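Local coordinates for protein phosphoglycerol transferase GacH (Streptococcus pyogenes MGAS5005, PDB 6DGM) that probably transfers glycerol phosphate groups to the rhamnose polysaccharide of the streptococcal cell wall, through this manganese-binding sulfatase-like domain of a membrane protein, at residues R135-P140 with S158-L163; D168-I173 with K183-N188; I220-K225 with H233-Y238; I210-D215 with P273-D278. All coordinates share one frame; numbering follows the deposited sequence.

Contact 1. Residues R135-P140 with S158-L163; sequences RIAMHP and SKFLAL. With 1GP (sn-glycerol-1-phosphate), chain D.
A137 and H139 send their backbone N-H groups to K159 and L161, and the carbonyl of A137 takes the N-H of L161 in return, in the pattern of parallel strands; the axes of 135-139 and 159-162 differ by 12°. The A137 N to K159 O bond is 2.9 Å and practically straight; L161 N to A137 O, at 2.8 Å, is more bent. At the start of the pair S158 N reaches R135 O. C-H donors add to this: F160 CA lies 3.2 Å from A137 O. Apolar contacts divide between the two faces of the sheet. On one, CB of A137 meets CD1 of the F160 ring at 3.7 Å, and CB of H139 lies at the edge of that ring by CE1. On the other, M138 and L161 lie side by side, pointing the same way, with M138 CG 4.1 Å from L161 CB; I136 CG2 touches L161 CD1. Within the two segments, the ligand is held by H139. Its CG is anti to the backbone N (chi1 177°), and its NE2 lies 2.7 Å from O2 of sn-glycerol-1-phosphate, near the ring plane. Its ND1 is bonded to I204 O, which would fix the ring's rotation. The strands, joined by helix 148-154 in a beta-alpha-beta unit, thus carry a histidine into the pocket, where its second nitrogen can grip a glycerol hydroxyl.

Contact 2. Residues D168-I173 with K183-N188; sequences DKFKNI and KTVYNN
The side chain of N188 faces F170 and K171 where, in this alkaline phosphatase-like alpha/beta domain, the loop after edge strand 159-162 meets helix 182-192, which packs on the edge of the sheet; the N188 amide pairs with the backbone of K171 at both ends. OD1 accepts from K171 N at 2.9 Å in an almost straight bond, while ND2 gives a hydrogen to K171 O, also at 2.9 Å, in the carbonyl plane and on a lone pair. The second hydrogen of ND2 goes back to the helix, to T184 O, which also receives the backbone N-H of N188; the two donors come from opposite faces of that carbonyl plane. With three bonds in all, the buried amide is fixed in its flip and rotation. The F170 ring is turned 74° from the amide plane and presents its edge: CD2 lies 3.7 Å from N188 CG. Chi1 of -72° sets F170 CG anti to its own carbonyl carbon, and beyond it CE2 comes to 4.2 Å from V185 CG2. M138 and L161, on one face of the sheet, touch both F170 and N188. T184 stands a turn earlier, with CG2 anti to the backbone N and near I173 CA. Its hydroxyl is bonded to S181 and E174 just outside the two segments, and a water joins it to the loop: the water lies 2.7 Å from T184 OG1 and 3.0 Å from N172 O.

Contact 3. Residues I220-K225 with H233-Y238; sequences IVAEGK and HNLTSY
A two-stranded antiparallel sheet, 58-60 with 222-224, rests against the first turns of the long helix 229-257, and A222 is the strand residue that meets T236 and L235 there. The segment axes lie 6.8 Å apart at an angle of 142°. A222 points its CB at the helix, where it meets L235 CG at 3.5 Å and CD2 at 3.6 Å. L235 CG is anti to the backbone N (chi1 177°), and CD2 reaches on as far as E223 O. Beside this apolar contact the T236 hydroxyl receives the backbone N-H of A222, with 3.0 Å between A222 N and T236 OG1 and an angle of 149° at the hydrogen. The other branch of T236, CG2, is anti to the backbone N and sits 3.5 Å from I220 O. The T236 hydroxyl is also bonded within the helix to N232 O, so it ties strand backbone to helix backbone, and the side-chain OD1 of N232 accepts from G224 N and extends the grip along the strand. Around the contact, E223 bonds with T59 within the paired strands and V221 with S61 just beyond them; V60 touches A222 and V58 touches L235, so the helix packs on both strands of the small sheet.

Contact 4. Residues I210-D215 with P273-D278; sequences IPWSSD and PGLYPD
W212 is held between the backbone CA of I210, from its own loop, on one face of the indole and the methyl CD2 of L275, from the other loop, on the opposite face, each offset toward the rim. L275 makes a CH-pi contact: CD2 stands 4.0 Å from the centroid of the six-membered ring and only 13° off the ring normal. Its chi1 of 59° puts CG between the backbone N and the carbonyl carbon, the crowded position, and CB also touches the indole, 3.7 Å from CZ3. P273 meets the benzo end of the indole at about a right angle, with CB 3.5 Å from CZ2. Between these two residues G274 is the centre of an inverse gamma turn, and its backbone N lies at the ring edge, 3.9 Å from CH2. The turn thus bends the chain round the end of the indole, and P273, G274 and L275 all reach it. The contact is wholly one of packing; the indole N-H is used within its own loop, NE1 being bonded to N208 O. Helix 229-257 closes the cluster, with Y238 set edge-to-face against W212 and also touching P273. Both loops follow central strands, 200-204 and 263-269, and begin right beside pocket residues: H209 precedes I210, and the manganese ligands D270 and H271 come shortly before P273. Such loops at the C-terminal ends of parallel strands form the rim of the active site in the alkaline phosphatase-like fold of the sulfatase family.

Overall arrangement
The four contacts make two well-separated pairs, with nearest atoms about 11 Å or more apart. Contacts 1 and 2 share the sheet's edge: D168 of contact 2 bonds to F160 and A162 of contact 1. Contacts 3 and 4 have centres about 8 Å apart; contact 3 lies on helix 229-257, which also packs against contact 4, L235 touching Y276. Contact 1 is buried and built of regular backbone bonds; contact 2, half exposed, depends on a side-chain amide and a water. Contacts 3 and 4 are also largely buried: contact 3 sets a threonine hydroxyl bond beside apolar packing, and contact 4 is packing alone. Contacts 1 and 4 lie near the ligand, contact 1 binding it directly; contact 3 is far from it.

Contact 1. Residues R135-P140 with S158-L163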
# COMPACT_ATOMS: atom_id res chain seq x y z
N ARG A 135 -6.95 11.55 -11.25
CA ARG A 135 -6.40 10.26 -10.86
C ARG A 135 -5.14 10.02 -11.68
O ARG A 135 -5.20 9.97 -12.91
CB ARG A 135 -7.38 9.13 -11.16
CG ARG A 135 -8.70 9.21 -10.43
CD ARG A 135 -9.68 8.15 -10.96
NE ARG A 135 -11.03 8.46 -10.49
CZ ARG A 135 -12.14 8.03 -11.06
NH1 ARG A 135 -12.06 7.23 -12.12
NH2 ARG A 135 -13.32 8.40 -10.57
N ILE A 136 -4.01 9.85 -11.00
CA ILE A 136 -2.71 9.77 -11.66
C ILE A 136 -1.95 8.56 -11.15
O ILE A 136 -1.79 8.40 -9.94
CB ILE A 136 -1.88 11.05 -11.41
CG1 ILE A 136 -2.63 12.28 -11.94
CG2 ILE A 136 -0.46 10.90 -12.00
CD1 ILE A 136 -1.99 13.63 -11.54
N ALA A 137 -1.47 7.71 -12.07
CA ALA A 137 -0.58 6.61 -11.74
C ALA A 137 0.82 6.89 -12.28
O ALA A 137 0.99 7.58 -13.27
CB ALA A 137 -1.10 5.28 -12.34
N MET A 138 1.83 6.34 -11.60
CA MET A 138 3.22 6.56 -11.96
C MET A 138 4.05 5.34 -11.65
O MET A 138 4.01 4.84 -10.52
CB MET A 138 3.79 7.74 -11.15
CG MET A 138 3.01 9.00 -11.33
SD MET A 138 3.59 10.37 -10.27
CE MET A 138 5.26 10.38 -10.64
N HIS A 139 4.84 4.88 -12.62
CA HIS A 139 5.75 3.75 -12.41
C HIS A 139 6.87 3.77 -13.44
O HIS A 139 6.60 3.70 -14.64
CB HIS A 139 5.00 2.43 -12.53
CG HIS A 139 5.87 1.22 -12.40
ND1 HIS A 139 6.67 0.99 -11.30
CD2 HIS A 139 6.04 0.15 -13.21
CE1 HIS A 139 7.29 -0.16 -11.44
NE2 HIS A 139 6.94 -0.69 -12.60
N PRO A 140 8.16 3.86 -13.03
CA PRO A 140 9.23 3.97 -14.04
C PRO A 140 9.67 2.62 -14.62
O PRO A 140 10.80 2.18 -14.47
CB PRO A 140 10.34 4.71 -13.28
CG PRO A 140 10.04 4.62 -11.86
CD PRO A 140 8.62 4.22 -11.67
N SER A 158 -6.56 9.37 -15.53
CA SER A 158 -6.28 10.28 -16.63
C SER A 158 -4.85 10.16 -17.12
O SER A 158 -4.58 10.36 -18.31
CB SER A 158 -6.54 11.71 -16.17
OG SER A 158 -6.09 12.65 -17.14
N LYS A 159 -3.93 9.84 -16.22
CA LYS A 159 -2.52 9.78 -16.56
C LYS A 159 -1.91 8.53 -15.94
O LYS A 159 -2.27 8.12 -14.83
CB LYS A 159 -1.74 10.99 -16.03
CG LYS A 159 -2.05 12.27 -16.77
CD LYS A 159 -1.08 13.38 -16.36
CE LYS A 159 -1.36 14.67 -17.13
NZ LYS A 159 -0.39 15.72 -16.74
N PHE A 160 -0.95 7.95 -16.65
CA PHE A 160 -0.13 6.85 -16.13
C PHE A 160 1.28 7.12 -16.66
O PHE A 160 1.61 6.74 -17.79
CB PHE A 160 -0.68 5.50 -16.56
CG PHE A 160 0.05 4.31 -16.00
CD1 PHE A 160 1.13 4.44 -15.15
CD2 PHE A 160 -0.36 3.04 -16.34
CE1 PHE A 160 1.80 3.32 -14.65
CE2 PHE A 160 0.32 1.91 -15.87
CZ PHE A 160 1.39 2.06 -15.01
N LEU A 161 2.08 7.80 -15.85
CA LEU A 161 3.47 8.05 -16.22
C LEU A 161 4.22 6.73 -16.16
O LEU A 161 4.16 6.02 -15.15
CB LEU A 161 4.14 9.04 -15.28
CG LEU A 161 3.81 10.52 -15.50
CD1 LEU A 161 2.37 10.84 -15.13
CD2 LEU A 161 4.79 11.38 -14.69
N ALA A 162 4.93 6.42 -17.23
CA ALA A 162 5.70 5.19 -17.32
C ALA A 162 6.90 5.43 -18.22
O ALA A 162 6.91 6.34 -19.04
CB ALA A 162 4.85 4.04 -17.87
N LEU A 163 7.92 4.56 -18.08
CA LEU A 163 9.07 4.68 -18.99
C LEU A 163 8.68 4.29 -20.41
O LEU A 163 9.28 4.77 -21.37
CB LEU A 163 10.23 3.83 -18.52
CG LEU A 163 11.08 4.37 -17.36
CD1 LEU A 163 12.33 3.49 -17.20
CD2 LEU A 163 11.45 5.81 -17.55
C3 1GP D . 8.09 -3.80 -12.18
O3 1GP D . 6.62 -3.43 -10.27
C2 1GP D . 7.33 -4.43 -11.04
O2 1GP D . 7.24 -3.28 -13.20
C1 1GP D . 8.26 -5.21 -10.12
O1P 1GP D . 7.51 -6.04 -9.23
O2P 1GP D . 9.06 -6.55 -7.13
O3P 1GP D . 7.19 -8.18 -8.03
O4P 1GP D . 9.34 -7.80 -9.35
P 1GP D . 8.31 -7.16 -8.37

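Contact 2. Residues D168-I173 with K183-N188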
# COMPACT_ATOMS: atom_id res chain seq x y z
N ASP A 168 2.16 9.20 -21.25
CA ASP A 168 2.64 10.06 -20.17
C ASP A 168 4.05 9.66 -19.76
O ASP A 168 4.31 8.49 -19.48
CB ASP A 168 1.69 9.93 -18.97
CG ASP A 168 0.23 10.18 -19.36
OD1 ASP A 168 -0.04 11.28 -19.88
OD2 ASP A 168 -0.61 9.27 -19.17
N LYS A 169 4.95 10.65 -19.71
CA LYS A 169 6.36 10.41 -19.47
C LYS A 169 6.86 11.12 -18.21
O LYS A 169 6.36 12.19 -17.85
CB LYS A 169 7.21 10.93 -20.65
CG LYS A 169 6.75 10.46 -22.01
CD LYS A 169 6.81 8.94 -22.15
CE LYS A 169 6.36 8.52 -23.55
NZ LYS A 169 6.28 7.04 -23.72
N PHE A 170 7.85 10.52 -17.56
CA PHE A 170 8.59 11.20 -16.52
C PHE A 170 9.52 12.24 -17.14
O PHE A 170 10.08 12.03 -18.22
CB PHE A 170 9.45 10.22 -15.75
CG PHE A 170 8.71 9.30 -14.85
CD1 PHE A 170 8.25 8.08 -15.32
CD2 PHE A 170 8.47 9.63 -13.53
CE1 PHE A 170 7.57 7.21 -14.50
CE2 PHE A 170 7.79 8.77 -12.69
CZ PHE A 170 7.34 7.55 -13.18
N LYS A 171 9.68 13.35 -16.45
CA LYS A 171 10.61 14.39 -16.85
C LYS A 171 11.87 14.33 -16.00
O LYS A 171 11.85 13.90 -14.84
CB LYS A 171 9.95 15.77 -16.69
CG LYS A 171 8.78 15.98 -17.64
CD LYS A 171 8.13 17.35 -17.43
CE LYS A 171 6.98 17.58 -18.40
NZ LYS A 171 6.38 18.93 -18.23
N ASN A 172 12.99 14.75 -16.61
CA ASN A 172 14.26 14.88 -15.91
C ASN A 172 14.63 13.57 -15.22
O ASN A 172 14.78 13.50 -13.99
CB ASN A 172 14.22 16.02 -14.90
CG ASN A 172 13.73 17.32 -15.50
OD1 ASN A 172 12.83 17.97 -14.97
ND2 ASN A 172 14.30 17.68 -16.64
N ILE A 173 14.74 12.51 -16.02
CA ILE A 173 14.97 11.17 -15.49
C ILE A 173 16.44 11.02 -15.15
O ILE A 173 17.32 11.32 -15.97
CB ILE A 173 14.54 10.12 -16.53
CG1 ILE A 173 13.04 10.20 -16.80
CG2 ILE A 173 14.91 8.72 -16.07
CD1 ILE A 173 12.62 9.36 -17.98
N LYS A 183 14.30 10.08 -6.35
CA LYS A 183 14.25 11.53 -6.52
C LYS A 183 13.46 11.89 -7.78
O LYS A 183 12.63 12.81 -7.75
CB LYS A 183 15.67 12.10 -6.59
CG LYS A 183 15.74 13.60 -6.84
CD LYS A 183 17.20 14.04 -6.83
CE LYS A 183 17.33 15.53 -7.01
NZ LYS A 183 18.77 15.94 -6.90
N THR A 184 13.72 11.19 -8.89
CA THR A 184 12.97 11.44 -10.11
C THR A 184 11.48 11.26 -9.87
O THR A 184 10.66 12.10 -10.27
CB THR A 184 13.43 10.51 -11.23
OG1 THR A 184 14.78 10.82 -11.59
CG2 THR A 184 12.56 10.66 -12.46
N VAL A 185 11.11 10.14 -9.23
CA VAL A 185 9.69 9.88 -8.98
C VAL A 185 9.08 11.00 -8.13
O VAL A 185 8.03 11.57 -8.46
CB VAL A 185 9.51 8.50 -8.33
CG1 VAL A 185 8.07 8.29 -7.92
CG2 VAL A 185 9.96 7.41 -9.31
N TYR A 186 9.74 11.33 -7.01
CA TYR A 186 9.20 12.33 -6.10
C TYR A 186 9.05 13.68 -6.79
O TYR A 186 8.03 14.37 -6.61
CB TYR A 186 10.11 12.46 -4.88
CG TYR A 186 10.15 11.27 -3.94
CD1 TYR A 186 9.05 10.46 -3.77
CD2 TYR A 186 11.30 10.97 -3.23
CE1 TYR A 186 9.08 9.38 -2.91
CE2 TYR A 186 11.34 9.91 -2.37
CZ TYR A 186 10.22 9.12 -2.21
OH TYR A 186 10.26 8.06 -1.33
N ASN A 187 10.04 14.08 -7.60
CA ASN A 187 9.97 15.38 -8.23
C ASN A 187 8.92 15.41 -9.32
O ASN A 187 8.30 16.46 -9.56
CB ASN A 187 11.35 15.80 -8.72
CG ASN A 187 12.20 16.35 -7.59
OD1 ASN A 187 11.66 16.79 -6.56
ND2 ASN A 187 13.50 16.35 -7.77
N ASN A 188 8.65 14.27 -9.95
CA ASN A 188 7.55 14.20 -10.90
C ASN A 188 6.19 14.25 -10.21
O ASN A 188 5.26 14.84 -10.74
CB ASN A 188 7.71 12.98 -11.80
CG ASN A 188 8.59 13.26 -12.99
OD1 ASN A 188 8.11 13.63 -14.06
ND2 ASN A 188 9.91 13.13 -12.80
O HOH W 1 15.96 13.27 -11.23

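Contact 3. Residues I220-K225 with H233-Y238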
# COMPACT_ATOMS: atom_id res chain seq x y z
N ILE A 220 29.01 3.11 4.33
CA ILE A 220 27.91 2.21 4.67
C ILE A 220 28.30 0.81 4.24
O ILE A 220 28.48 0.54 3.04
CB ILE A 220 26.60 2.64 4.00
CG1 ILE A 220 26.13 3.98 4.57
CG2 ILE A 220 25.52 1.56 4.19
CD1 ILE A 220 24.95 4.52 3.85
N VAL A 221 28.45 -0.09 5.21
CA VAL A 221 28.80 -1.47 4.94
C VAL A 221 27.90 -2.33 5.82
O VAL A 221 27.54 -1.95 6.94
CB VAL A 221 30.29 -1.79 5.21
CG1 VAL A 221 31.18 -0.95 4.30
CG2 VAL A 221 30.63 -1.56 6.64
N ALA A 222 27.52 -3.49 5.30
CA ALA A 222 26.59 -4.36 5.99
C ALA A 222 27.06 -5.80 5.84
O ALA A 222 27.72 -6.16 4.86
CB ALA A 222 25.16 -4.20 5.46
N GLU A 223 26.76 -6.60 6.85
CA GLU A 223 27.09 -8.01 6.79
C GLU A 223 26.03 -8.76 7.57
O GLU A 223 25.33 -8.20 8.41
CB GLU A 223 28.48 -8.31 7.34
CG GLU A 223 28.66 -7.94 8.79
CD GLU A 223 30.07 -8.17 9.27
OE1 GLU A 223 30.99 -8.16 8.43
OE2 GLU A 223 30.25 -8.38 10.49
N GLY A 224 25.90 -10.04 7.24
CA GLY A 224 25.03 -10.94 7.97
C GLY A 224 25.81 -12.15 8.45
O GLY A 224 26.80 -12.55 7.84
N LYS A 225 25.35 -12.71 9.57
CA LYS A 225 26.01 -13.88 10.15
C LYS A 225 26.01 -15.02 9.14
O LYS A 225 24.97 -15.40 8.60
CB LYS A 225 25.26 -14.30 11.42
CG LYS A 225 25.92 -15.43 12.18
CD LYS A 225 25.14 -15.80 13.44
CE LYS A 225 25.75 -17.02 14.12
NZ LYS A 225 25.15 -17.28 15.47
N HIS A 233 27.46 -8.42 -0.15
CA HIS A 233 27.58 -7.34 -1.12
C HIS A 233 26.22 -6.81 -1.52
O HIS A 233 26.02 -5.59 -1.62
CB HIS A 233 28.34 -7.85 -2.35
CG HIS A 233 28.70 -6.76 -3.32
ND1 HIS A 233 29.52 -5.71 -2.97
CD2 HIS A 233 28.34 -6.55 -4.61
CE1 HIS A 233 29.66 -4.90 -4.01
NE2 HIS A 233 28.96 -5.39 -5.01
N ASN A 234 25.26 -7.71 -1.78
CA ASN A 234 23.91 -7.27 -2.09
C ASN A 234 23.31 -6.46 -0.94
O ASN A 234 22.69 -5.41 -1.17
CB ASN A 234 23.02 -8.48 -2.38
CG ASN A 234 23.16 -8.96 -3.80
OD1 ASN A 234 23.47 -8.20 -4.70
ND2 ASN A 234 22.93 -10.25 -4.00
N LEU A 235 23.49 -6.92 0.29
CA LEU A 235 22.94 -6.19 1.43
C LEU A 235 23.58 -4.82 1.54
O LEU A 235 22.89 -3.83 1.82
CB LEU A 235 23.16 -6.98 2.72
CG LEU A 235 22.69 -6.30 4.02
CD1 LEU A 235 21.19 -5.99 4.02
CD2 LEU A 235 23.07 -7.16 5.23
N THR A 236 24.90 -4.74 1.34
CA THR A 236 25.58 -3.45 1.40
C THR A 236 25.08 -2.51 0.31
O THR A 236 24.80 -1.34 0.58
CB THR A 236 27.09 -3.67 1.29
OG1 THR A 236 27.54 -4.34 2.47
CG2 THR A 236 27.86 -2.33 1.13
N SER A 237 24.99 -3.00 -0.94
CA SER A 237 24.50 -2.17 -2.03
C SER A 237 23.07 -1.70 -1.76
O SER A 237 22.73 -0.54 -2.01
CB SER A 237 24.51 -2.96 -3.34
OG SER A 237 25.81 -3.45 -3.63
N TYR A 238 22.22 -2.61 -1.29
CA TYR A 238 20.84 -2.26 -0.95
C TYR A 238 20.79 -1.21 0.15
O TYR A 238 20.00 -0.25 0.07
CB TYR A 238 20.10 -3.52 -0.53
CG TYR A 238 18.74 -3.28 0.08
CD1 TYR A 238 17.65 -3.04 -0.73
CD2 TYR A 238 18.57 -3.32 1.46
CE1 TYR A 238 16.40 -2.81 -0.16
CE2 TYR A 238 17.33 -3.11 2.03
CZ TYR A 238 16.25 -2.85 1.21
OH TYR A 238 15.01 -2.64 1.78

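Contact 4. Residues I210-D215 with P273-D278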
# COMPACT_ATOMS: atom_id res chain seq x y z
N ILE A 210 15.69 -5.22 -7.27
CA ILE A 210 16.80 -6.08 -7.67
C ILE A 210 17.10 -5.87 -9.15
O ILE A 210 16.18 -5.69 -9.94
CB ILE A 210 16.46 -7.54 -7.33
CG1 ILE A 210 17.68 -8.45 -7.48
CG2 ILE A 210 15.29 -8.03 -8.21
CD1 ILE A 210 17.39 -9.88 -7.06
N PRO A 211 18.36 -5.89 -9.58
CA PRO A 211 19.64 -6.04 -8.87
C PRO A 211 20.13 -4.70 -8.32
O PRO A 211 19.87 -3.65 -8.93
CB PRO A 211 20.57 -6.58 -9.95
CG PRO A 211 20.07 -5.99 -11.20
CD PRO A 211 18.57 -5.80 -11.04
N TRP A 212 20.84 -4.76 -7.20
CA TRP A 212 21.27 -3.57 -6.46
C TRP A 212 22.73 -3.29 -6.78
O TRP A 212 23.58 -4.17 -6.65
CB TRP A 212 21.09 -3.80 -4.95
CG TRP A 212 19.72 -4.26 -4.64
CD1 TRP A 212 18.61 -3.48 -4.55
CD2 TRP A 212 19.29 -5.61 -4.42
NE1 TRP A 212 17.51 -4.26 -4.29
CE2 TRP A 212 17.90 -5.57 -4.21
CE3 TRP A 212 19.94 -6.85 -4.39
CZ2 TRP A 212 17.15 -6.72 -3.96
CZ3 TRP A 212 19.20 -7.99 -4.15
CH2 TRP A 212 17.82 -7.92 -3.94
N SER A 213 23.02 -2.07 -7.21
CA SER A 213 24.38 -1.70 -7.60
C SER A 213 24.67 -0.31 -7.05
O SER A 213 24.08 0.67 -7.52
CB SER A 213 24.53 -1.69 -9.12
OG SER A 213 25.89 -1.54 -9.53
N SER A 214 25.55 -0.23 -6.07
CA SER A 214 25.91 1.06 -5.49
C SER A 214 27.23 0.94 -4.76
O SER A 214 27.37 0.08 -3.89
CB SER A 214 24.82 1.54 -4.53
OG SER A 214 25.14 2.83 -4.05
N ASP A 215 28.19 1.81 -5.09
CA ASP A 215 29.47 1.83 -4.42
C ASP A 215 29.57 2.89 -3.34
O ASP A 215 30.52 2.86 -2.55
CB ASP A 215 30.59 2.05 -5.44
CG ASP A 215 30.89 0.78 -6.21
OD1 ASP A 215 31.32 -0.17 -5.54
OD2 ASP A 215 30.61 0.71 -7.43
N PRO A 273 13.54 -7.05 0.22
CA PRO A 273 14.37 -7.44 -0.93
C PRO A 273 14.74 -8.91 -0.83
O PRO A 273 14.98 -9.44 0.26
CB PRO A 273 15.61 -6.56 -0.77
CG PRO A 273 15.72 -6.37 0.72
CD PRO A 273 14.29 -6.21 1.18
N GLY A 274 14.83 -9.57 -1.99
CA GLY A 274 15.12 -10.99 -2.02
C GLY A 274 16.62 -11.23 -2.01
O GLY A 274 17.20 -11.74 -2.98
N LEU A 275 17.27 -10.80 -0.93
CA LEU A 275 18.70 -11.00 -0.80
C LEU A 275 19.12 -11.75 0.45
O LEU A 275 20.29 -12.13 0.54
CB LEU A 275 19.46 -9.67 -0.85
CG LEU A 275 19.10 -8.62 0.21
CD1 LEU A 275 19.81 -8.84 1.53
CD2 LEU A 275 19.40 -7.22 -0.34
N TYR A 276 18.20 -11.98 1.40
CA TYR A 276 18.59 -12.62 2.65
C TYR A 276 18.36 -14.12 2.57
O TYR A 276 17.32 -14.56 2.06
CB TYR A 276 17.72 -12.10 3.79
CG TYR A 276 17.71 -10.62 4.05
CD1 TYR A 276 18.73 -10.03 4.79
CD2 TYR A 276 16.68 -9.81 3.59
CE1 TYR A 276 18.74 -8.69 5.06
CE2 TYR A 276 16.67 -8.44 3.85
CZ TYR A 276 17.71 -7.88 4.59
OH TYR A 276 17.70 -6.52 4.87
N PRO A 277 19.28 -14.92 3.08
CA PRO A 277 18.98 -16.34 3.33
C PRO A 277 18.05 -16.47 4.53
O PRO A 277 17.98 -15.59 5.39
CB PRO A 277 20.35 -16.95 3.62
CG PRO A 277 21.12 -15.83 4.22
CD PRO A 277 20.63 -14.56 3.55
N ASP A 278 17.32 -17.59 4.58
CA ASP A 278 16.39 -17.79 5.69
C ASP A 278 17.10 -17.73 7.03
O ASP A 278 16.50 -17.31 8.03
CB ASP A 278 15.65 -19.12 5.55
CG ASP A 278 14.47 -19.04 4.58
OD1 ASP A 278 14.13 -17.95 4.10
OD2 ASP A 278 13.89 -20.12 4.31